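Local coordinates for leucine-rich-repeat protein (Methanosarcina barkeri, PDB 4WNR) that is a Roco G-protein that binds GDP and magnesium through its Roc domain and probably has serine/threonine kinase activity, at residues L32-V44 with H202-K215. Numbering follows the deposited sequence.
Sequences LEGEKKPLNEVKV and HMQIEWAKSWFEVK
The indole of W207 meets L39 over one face and W211 over the other, a worked example of an aliphatic side chain packed among aromatic rings with polar bonds beside it. CD1 of L39 stands almost on the normal of the six-membered ring, 3.9 Å from its centroid, a CH-pi contact, while L39 CD2 lies in the plane of the H202 ring, at its edge, 3.9 Å from H202 CD2. Having CG anti to the backbone N (chi1 178°) lets L39 send CD1 to W207 and F212 and CD2 to H202. F212 receives W207 CE3 over the centre of one face, and K37 O and L39 CA lie at its edge; F252 meets W207 edge-to-face. Two backbone bonds flank the antiparallel, non-hydrogen-bonded pair P38–E206: W207 N to K37 O at 2.8 Å, and a longer one from L39 N to I205 O. H202 NE2 donates to E41 O at 2.6 Å, bent to 130° at the hydrogen, with the oxygen tilted from the imidazole plane. Next along the strand, V42 CG2 packs on M203 SD. K215 NZ reaches E41 OE2 from above the carboxylate plane at 2.9 Å and also pairs with E219. With an alanine at E41, K215 would probably lose one of its two carboxylate partners, and its end would be freer to turn. The contact thus joins a Roc strand to strand 206-208 and the COR-A helix 209-220, its aromatic-aliphatic centre flanked by a buried salt bridge whose lysine, paired with two carboxylates, is likely to stay protonated.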
ATOM      1  N   LEU A  32     -10.627  28.214  20.776  1.00128.03           N
ATOM      2  CA  LEU A  32      -9.238  28.525  20.428  1.00127.31           C
ATOM      3  C   LEU A  32      -8.441  27.231  20.286  1.00127.04           C
ATOM      4  O   LEU A  32      -7.870  26.954  19.231  1.00128.23           O
ATOM      5  CB  LEU A  32      -8.598  29.423  21.492  1.00125.95           C
ATOM      6  CG  LEU A  32      -9.013  30.900  21.504  1.00125.42           C
ATOM      7  CD1 LEU A  32     -10.476  31.078  21.886  1.00125.59           C
ATOM      8  CD2 LEU A  32      -8.124  31.686  22.455  1.00124.62           C
ATOM      9  N   GLU A  33      -8.414  26.447  21.362  1.00125.18           N
ATOM     10  CA  GLU A  33      -7.731  25.153  21.383  1.00123.37           C
ATOM     11  C   GLU A  33      -8.703  24.029  21.015  1.00121.92           C
ATOM     12  O   GLU A  33      -9.788  24.287  20.488  1.00123.34           O
ATOM     13  CB  GLU A  33      -7.124  24.902  22.766  1.00122.42           C
ATOM     14  N   GLY A  34      -8.309  22.785  21.280  1.00119.04           N
ATOM     15  CA  GLY A  34      -9.172  21.633  21.023  1.00117.54           C
ATOM     16  C   GLY A  34      -8.751  20.384  21.777  1.00116.65           C
ATOM     17  O   GLY A  34      -7.574  20.206  22.097  1.00114.68           O
ATOM     18  N   GLU A  35      -9.725  19.523  22.064  1.00116.45           N
ATOM     19  CA  GLU A  35      -9.471  18.238  22.720  1.00116.52           C
ATOM     20  C   GLU A  35      -8.851  17.270  21.714  1.00115.55           C
ATOM     21  O   GLU A  35      -9.342  17.136  20.591  1.00114.80           O
ATOM     22  CB  GLU A  35     -10.772  17.653  23.286  1.00117.80           C
ATOM     23  CG  GLU A  35     -10.614  16.353  24.072  1.00117.73           C
ATOM     24  CD  GLU A  35      -9.857  16.516  25.381  1.00118.00           C
ATOM     25  OE1 GLU A  35      -9.651  17.663  25.834  1.00117.71           O
ATOM     26  OE2 GLU A  35      -9.467  15.484  25.967  1.00117.71           O
ATOM     27  N   LYS A  36      -7.782  16.591  22.127  1.00113.28           N
ATOM     28  CA  LYS A  36      -7.013  15.726  21.231  1.00112.08           C
ATOM     29  C   LYS A  36      -7.151  14.241  21.571  1.00111.18           C
ATOM     30  O   LYS A  36      -6.658  13.783  22.604  1.00109.53           O
ATOM     31  CB  LYS A  36      -5.535  16.122  21.256  1.00112.06           C
ATOM     32  CG  LYS A  36      -5.264  17.522  20.726  1.00112.12           C
ATOM     33  CD  LYS A  36      -3.792  17.892  20.826  1.00112.05           C
ATOM     34  CE  LYS A  36      -2.961  17.206  19.754  1.00111.96           C
ATOM     35  NZ  LYS A  36      -1.525  17.589  19.838  1.00112.15           N
ATOM     36  N   LYS A  37      -7.821  13.499  20.691  1.00110.34           N
ATOM     37  CA  LYS A  37      -7.934  12.042  20.810  1.00109.57           C
ATOM     38  C   LYS A  37      -6.747  11.350  20.129  1.00106.86           C
ATOM     39  O   LYS A  37      -6.118  11.930  19.241  1.00105.05           O
ATOM     40  CB  LYS A  37      -9.248  11.544  20.192  1.00110.97           C
ATOM     41  CG  LYS A  37     -10.472  11.711  21.081  1.00112.32           C
ATOM     42  CD  LYS A  37     -10.996  13.138  21.081  1.00113.74           C
ATOM     43  CE  LYS A  37     -12.308  13.241  21.843  1.00114.61           C
ATOM     44  NZ  LYS A  37     -12.905  14.603  21.760  1.00114.74           N
ATOM     45  N   PRO A  38      -6.438  10.106  20.542  1.00104.17           N
ATOM     46  CA  PRO A  38      -5.347   9.356  19.920  1.00102.37           C
ATOM     47  C   PRO A  38      -5.732   8.797  18.548  1.00100.09           C
ATOM     48  O   PRO A  38      -6.911   8.525  18.295  1.00 97.16           O
ATOM     49  CB  PRO A  38      -5.092   8.222  20.915  1.00103.03           C
ATOM     50  CG  PRO A  38      -6.408   8.000  21.572  1.00103.26           C
ATOM     51  CD  PRO A  38      -7.085   9.339  21.624  1.00103.73           C
ATOM     52  N   LEU A  39      -4.736   8.626  17.682  1.00 97.22           N
ATOM     53  CA  LEU A  39      -4.964   8.156  16.312  1.00 94.48           C
ATOM     54  C   LEU A  39      -5.287   6.662  16.288  1.00 91.63           C
ATOM     55  O   LEU A  39      -6.365   6.259  15.844  1.00 91.09           O
ATOM     56  CB  LEU A  39      -3.741   8.455  15.432  1.00 93.43           C
ATOM     57  CG  LEU A  39      -3.772   7.989  13.970  1.00 92.02           C
ATOM     58  CD1 LEU A  39      -5.051   8.416  13.260  1.00 92.54           C
ATOM     59  CD2 LEU A  39      -2.554   8.519  13.232  1.00 90.87           C
ATOM     60  N   ASN A  40      -4.344   5.855  16.770  1.00 88.98           N
ATOM     61  CA  ASN A  40      -4.507   4.400  16.861  1.00 86.94           C
ATOM     62  C   ASN A  40      -4.896   3.732  15.540  1.00 84.24           C
ATOM     63  O   ASN A  40      -5.821   2.916  15.492  1.00 84.42           O
ATOM     64  CB  ASN A  40      -5.519   4.035  17.958  1.00 87.95           C
ATOM     65  CG  ASN A  40      -5.157   4.610  19.320  1.00 88.75           C
ATOM     66  OD1 ASN A  40      -6.037   5.031  20.071  1.00 91.13           O
ATOM     67  ND2 ASN A  40      -3.867   4.625  19.651  1.00 87.72           N
ATOM     68  N   GLU A  41      -4.187   4.091  14.474  1.00 81.37           N
ATOM     69  CA  GLU A  41      -4.364   3.460  13.163  1.00 79.19           C
ATOM     70  C   GLU A  41      -3.021   3.146  12.521  1.00 78.53           C
ATOM     71  O   GLU A  41      -2.084   3.940  12.607  1.00 78.22           O
ATOM     72  CB  GLU A  41      -5.186   4.343  12.220  1.00 78.37           C
ATOM     73  CG  GLU A  41      -6.639   3.916  12.074  1.00 78.96           C
ATOM     74  CD  GLU A  41      -7.300   4.450  10.814  1.00 79.46           C
ATOM     75  OE1 GLU A  41      -6.585   4.883   9.889  1.00 80.51           O
ATOM     76  OE2 GLU A  41      -8.547   4.426  10.743  1.00 81.14           O
ATOM     77  N   VAL A  42      -2.942   1.982  11.879  1.00 77.01           N
ATOM     78  CA  VAL A  42      -1.731   1.543  11.187  1.00 75.27           C
ATOM     79  C   VAL A  42      -2.108   0.840   9.890  1.00 73.64           C
ATOM     80  O   VAL A  42      -3.089   0.096   9.843  1.00 74.06           O
ATOM     81  CB  VAL A  42      -0.905   0.547  12.031  1.00 76.01           C
ATOM     82  CG1 VAL A  42       0.494   0.384  11.450  1.00 76.04           C
ATOM     83  CG2 VAL A  42      -0.816   0.991  13.482  1.00 77.66           C
ATOM     84  N   LYS A  43      -1.322   1.078   8.845  1.00 72.05           N
ATOM     85  CA  LYS A  43      -1.446   0.327   7.600  1.00 70.94           C
ATOM     86  C   LYS A  43      -0.528  -0.890   7.669  1.00 68.24           C
ATOM     87  O   LYS A  43       0.665  -0.756   7.941  1.00 67.01           O
ATOM     88  CB  LYS A  43      -1.085   1.196   6.393  1.00 72.03           C
ATOM     89  CG  LYS A  43      -1.351   0.517   5.056  1.00 72.58           C
ATOM     90  CD  LYS A  43      -1.314   1.492   3.890  1.00 72.83           C
ATOM     91  CE  LYS A  43       0.100   1.945   3.579  1.00 72.99           C
ATOM     92  NZ  LYS A  43       0.137   2.914   2.449  1.00 73.17           N
ATOM     93  N   VAL A  44      -1.095  -2.072   7.439  1.00 67.01           N
ATOM     94  CA  VAL A  44      -0.325  -3.315   7.423  1.00 66.99           C
ATOM     95  C   VAL A  44      -0.209  -3.805   5.983  1.00 66.38           C
ATOM     96  O   VAL A  44      -1.218  -4.007   5.304  1.00 66.63           O
ATOM     97  CB  VAL A  44      -0.967  -4.401   8.311  1.00 66.64           C
ATOM     98  CG1 VAL A  44      -0.185  -5.705   8.225  1.00 66.02           C
ATOM     99  CG2 VAL A  44      -1.028  -3.932   9.755  1.00 66.45           C
ATOM    100  N   HIS A 202       3.777   5.947  15.754  1.00 99.32           N
ATOM    101  CA  HIS A 202       2.642   6.868  15.603  1.00100.94           C
ATOM    102  C   HIS A 202       1.347   6.366  16.259  1.00101.26           C
ATOM    103  O   HIS A 202       0.265   6.901  16.005  1.00101.60           O
ATOM    104  CB  HIS A 202       2.410   7.207  14.122  1.00102.28           C
ATOM    105  CG  HIS A 202       1.689   6.143  13.355  1.00101.55           C
ATOM    106  ND1 HIS A 202       2.311   5.003  12.896  1.00101.60           N
ATOM    107  CD2 HIS A 202       0.399   6.055  12.954  1.00100.42           C
ATOM    108  CE1 HIS A 202       1.433   4.254  12.254  1.00102.29           C
ATOM    109  NE2 HIS A 202       0.266   4.872  12.273  1.00101.39           N
ATOM    110  N   MET A 203       1.465   5.353  17.112  1.00101.40           N
ATOM    111  CA  MET A 203       0.327   4.859  17.889  1.00101.74           C
ATOM    112  C   MET A 203       0.058   5.787  19.076  1.00102.84           C
ATOM    113  O   MET A 203      -1.094   6.013  19.451  1.00103.99           O
ATOM    114  CB  MET A 203       0.591   3.435  18.389  1.00100.83           C
ATOM    115  CG  MET A 203      -0.635   2.539  18.371  1.00100.97           C
ATOM    116  SD  MET A 203      -1.166   2.188  16.685  1.00101.10           S
ATOM    117  CE  MET A 203      -2.689   1.301  16.986  1.00100.26           C
ATOM    118  N   GLN A 204       1.133   6.315  19.657  1.00102.84           N
ATOM    119  CA  GLN A 204       1.047   7.245  20.784  1.00103.54           C
ATOM    120  C   GLN A 204       0.710   8.674  20.348  1.00102.47           C
ATOM    121  O   GLN A 204       0.286   9.487  21.172  1.00103.19           O
ATOM    122  CB  GLN A 204       2.363   7.247  21.570  1.00105.35           C
ATOM    123  CG  GLN A 204       2.752   5.890  22.143  1.00107.42           C
ATOM    124  CD  GLN A 204       1.763   5.385  23.181  1.00109.56           C
ATOM    125  OE1 GLN A 204       1.440   6.090  24.139  1.00109.34           O
ATOM    126  NE2 GLN A 204       1.278   4.159  22.999  1.00110.86           N
ATOM    127  N   ILE A 205       0.907   8.978  19.066  1.00100.02           N
ATOM    128  CA  ILE A 205       0.604  10.308  18.527  1.00 98.57           C
ATOM    129  C   ILE A 205      -0.905  10.563  18.547  1.00 97.19           C
ATOM    130  O   ILE A 205      -1.703   9.658  18.289  1.00 95.29           O
ATOM    131  CB  ILE A 205       1.166  10.488  17.096  1.00 98.89           C
ATOM    132  CG1 ILE A 205       2.700  10.460  17.131  1.00 99.27           C
ATOM    133  CG2 ILE A 205       0.681  11.798  16.477  1.00 98.67           C
ATOM    134  CD1 ILE A 205       3.367  10.476  15.769  1.00 99.42           C
ATOM    135  N   GLU A 206      -1.279  11.805  18.852  1.00 96.88           N
ATOM    136  CA  GLU A 206      -2.685  12.192  19.001  1.00 96.23           C
ATOM    137  C   GLU A 206      -3.047  13.381  18.108  1.00 92.75           C
ATOM    138  O   GLU A 206      -2.214  14.247  17.831  1.00 89.63           O
ATOM    139  CB  GLU A 206      -3.014  12.493  20.469  1.00 98.82           C
ATOM    140  CG  GLU A 206      -2.038  13.429  21.170  1.00101.31           C
ATOM    141  CD  GLU A 206      -2.410  13.702  22.617  1.00103.85           C
ATOM    142  OE1 GLU A 206      -3.103  12.863  23.234  1.00103.05           O
ATOM    143  OE2 GLU A 206      -2.001  14.759  23.144  1.00107.48           O
ATOM    144  N   TRP A 207      -4.306  13.401  17.673  1.00 91.07           N
ATOM    145  CA  TRP A 207      -4.805  14.355  16.680  1.00 91.46           C
ATOM    146  C   TRP A 207      -5.892  15.259  17.244  1.00 92.06           C
ATOM    147  O   TRP A 207      -6.547  14.916  18.226  1.00 92.83           O
ATOM    148  CB  TRP A 207      -5.413  13.587  15.506  1.00 90.81           C
ATOM    149  CG  TRP A 207      -4.449  13.106  14.475  1.00 89.71           C
ATOM    150  CD1 TRP A 207      -3.089  13.038  14.574  1.00 89.08           C
ATOM    151  CD2 TRP A 207      -4.785  12.583  13.188  1.00 88.71           C
ATOM    152  NE1 TRP A 207      -2.557  12.524  13.417  1.00 88.88           N
ATOM    153  CE2 TRP A 207      -3.579  12.233  12.551  1.00 88.50           C
ATOM    154  CE3 TRP A 207      -5.993  12.381  12.508  1.00 88.19           C
ATOM    155  CZ2 TRP A 207      -3.542  11.696  11.267  1.00 87.94           C
ATOM    156  CZ3 TRP A 207      -5.955  11.846  11.229  1.00 88.71           C
ATOM    157  CH2 TRP A 207      -4.736  11.510  10.623  1.00 88.22           C
ATOM    158  N   ALA A 208      -6.097  16.401  16.592  1.00 92.49           N
ATOM    159  CA  ALA A 208      -7.245  17.262  16.872  1.00 92.73           C
ATOM    160  C   ALA A 208      -8.499  16.674  16.230  1.00 93.87           C
ATOM    161  O   ALA A 208      -8.411  15.812  15.355  1.00 95.67           O
ATOM    162  CB  ALA A 208      -6.996  18.666  16.349  1.00 92.50           C
ATOM    163  N   LYS A 209      -9.662  17.148  16.665  1.00 95.49           N
ATOM    164  CA  LYS A 209     -10.946  16.649  16.154  1.00 96.12           C
ATOM    165  C   LYS A 209     -11.130  16.928  14.661  1.00 94.24           C
ATOM    166  O   LYS A 209     -11.701  16.111  13.940  1.00 93.48           O
ATOM    167  CB  LYS A 209     -12.114  17.262  16.933  1.00 98.16           C
ATOM    168  CG  LYS A 209     -12.204  16.801  18.380  1.00100.43           C
ATOM    169  CD  LYS A 209     -13.210  17.621  19.174  1.00102.25           C
ATOM    170  CE  LYS A 209     -12.660  18.993  19.538  1.00102.74           C
ATOM    171  NZ  LYS A 209     -13.609  19.771  20.381  1.00103.28           N
ATOM    172  N   SER A 210     -10.644  18.083  14.212  1.00 93.03           N
ATOM    173  CA  SER A 210     -10.768  18.493  12.810  1.00 93.27           C
ATOM    174  C   SER A 210     -10.035  17.548  11.851  1.00 92.20           C
ATOM    175  O   SER A 210     -10.500  17.305  10.738  1.00 91.03           O
ATOM    176  CB  SER A 210     -10.249  19.923  12.626  1.00 94.04           C
ATOM    177  OG  SER A 210      -8.938  20.061  13.150  1.00 94.54           O
ATOM    178  N   TRP A 211      -8.898  17.017  12.293  1.00 90.62           N
ATOM    179  CA  TRP A 211      -8.094  16.099  11.481  1.00 87.87           C
ATOM    180  C   TRP A 211      -8.827  14.775  11.232  1.00 88.32           C
ATOM    181  O   TRP A 211      -8.721  14.200  10.149  1.00 88.73           O
ATOM    182  CB  TRP A 211      -6.734  15.846  12.144  1.00 86.82           C
ATOM    183  CG  TRP A 211      -5.785  17.020  12.070  1.00 85.53           C
ATOM    184  CD1 TRP A 211      -6.115  18.345  12.045  1.00 85.33           C
ATOM    185  CD2 TRP A 211      -4.352  16.967  12.034  1.00 84.86           C
ATOM    186  NE1 TRP A 211      -4.982  19.117  11.984  1.00 85.34           N
ATOM    187  CE2 TRP A 211      -3.885  18.297  11.979  1.00 84.63           C
ATOM    188  CE3 TRP A 211      -3.419  15.923  12.041  1.00 85.25           C
ATOM    189  CZ2 TRP A 211      -2.525  18.613  11.928  1.00 83.75           C
ATOM    190  CZ3 TRP A 211      -2.065  16.239  11.991  1.00 84.41           C
ATOM    191  CH2 TRP A 211      -1.633  17.573  11.937  1.00 83.72           C
ATOM    192  N   PHE A 212      -9.567  14.303  12.234  1.00 88.55           N
ATOM    193  CA  PHE A 212     -10.410  13.110  12.089  1.00 87.84           C
ATOM    194  C   PHE A 212     -11.597  13.362  11.163  1.00 88.97           C
ATOM    195  O   PHE A 212     -12.020  12.465  10.433  1.00 89.18           O
ATOM    196  CB  PHE A 212     -10.927  12.635  13.451  1.00 87.00           C
ATOM    197  CG  PHE A 212      -9.876  11.998  14.313  1.00 86.51           C
ATOM    198  CD1 PHE A 212      -9.376  10.740  14.004  1.00 86.97           C
ATOM    199  CD2 PHE A 212      -9.395  12.648  15.441  1.00 86.40           C
ATOM    200  CE1 PHE A 212      -8.409  10.148  14.798  1.00 87.00           C
ATOM    201  CE2 PHE A 212      -8.429  12.059  16.240  1.00 86.50           C
ATOM    202  CZ  PHE A 212      -7.934  10.808  15.917  1.00 87.11           C
ATOM    203  N   GLU A 213     -12.142  14.577  11.210  1.00 90.97           N
ATOM    204  CA  GLU A 213     -13.267  14.955  10.349  1.00 92.84           C
ATOM    205  C   GLU A 213     -12.845  15.024   8.879  1.00 90.64           C
ATOM    206  O   GLU A 213     -13.592  14.597   7.998  1.00 88.49           O
ATOM    207  CB  GLU A 213     -13.873  16.290  10.798  1.00 95.16           C
ATOM    208  CG  GLU A 213     -14.607  16.223  12.133  1.00 97.23           C
ATOM    209  CD  GLU A 213     -15.894  15.414  12.070  1.00 99.35           C
ATOM    210  OE1 GLU A 213     -16.710  15.653  11.152  1.00100.93           O
ATOM    211  OE2 GLU A 213     -16.095  14.544  12.945  1.00 99.86           O
ATOM    212  N   VAL A 214     -11.649  15.555   8.626  1.00 89.32           N
ATOM    213  CA  VAL A 214     -11.067  15.550   7.281  1.00 88.65           C
ATOM    214  C   VAL A 214     -10.827  14.112   6.818  1.00 87.91           C
ATOM    215  O   VAL A 214     -11.111  13.767   5.670  1.00 87.39           O
ATOM    216  CB  VAL A 214      -9.740  16.344   7.229  1.00 88.80           C
ATOM    217  CG1 VAL A 214      -9.020  16.135   5.901  1.00 89.56           C
ATOM    218  CG2 VAL A 214     -10.000  17.827   7.445  1.00 88.83           C
ATOM    219  N   LYS A 215     -10.313  13.283   7.722  1.00 87.22           N
ATOM    220  CA  LYS A 215     -10.026  11.879   7.430  1.00 86.56           C
ATOM    221  C   LYS A 215     -11.296  11.117   7.053  1.00 87.66           C
ATOM    222  O   LYS A 215     -11.354  10.486   5.998  1.00 88.12           O
ATOM    223  CB  LYS A 215      -9.345  11.216   8.633  1.00 86.27           C
ATOM    224  CG  LYS A 215      -9.019   9.741   8.450  1.00 86.41           C
ATOM    225  CD  LYS A 215      -8.234   9.200   9.635  1.00 86.17           C
ATOM    226  CE  LYS A 215      -8.234   7.680   9.665  1.00 86.25           C
ATOM    227  NZ  LYS A 215      -9.545   7.119  10.099  1.00 86.81           N
TER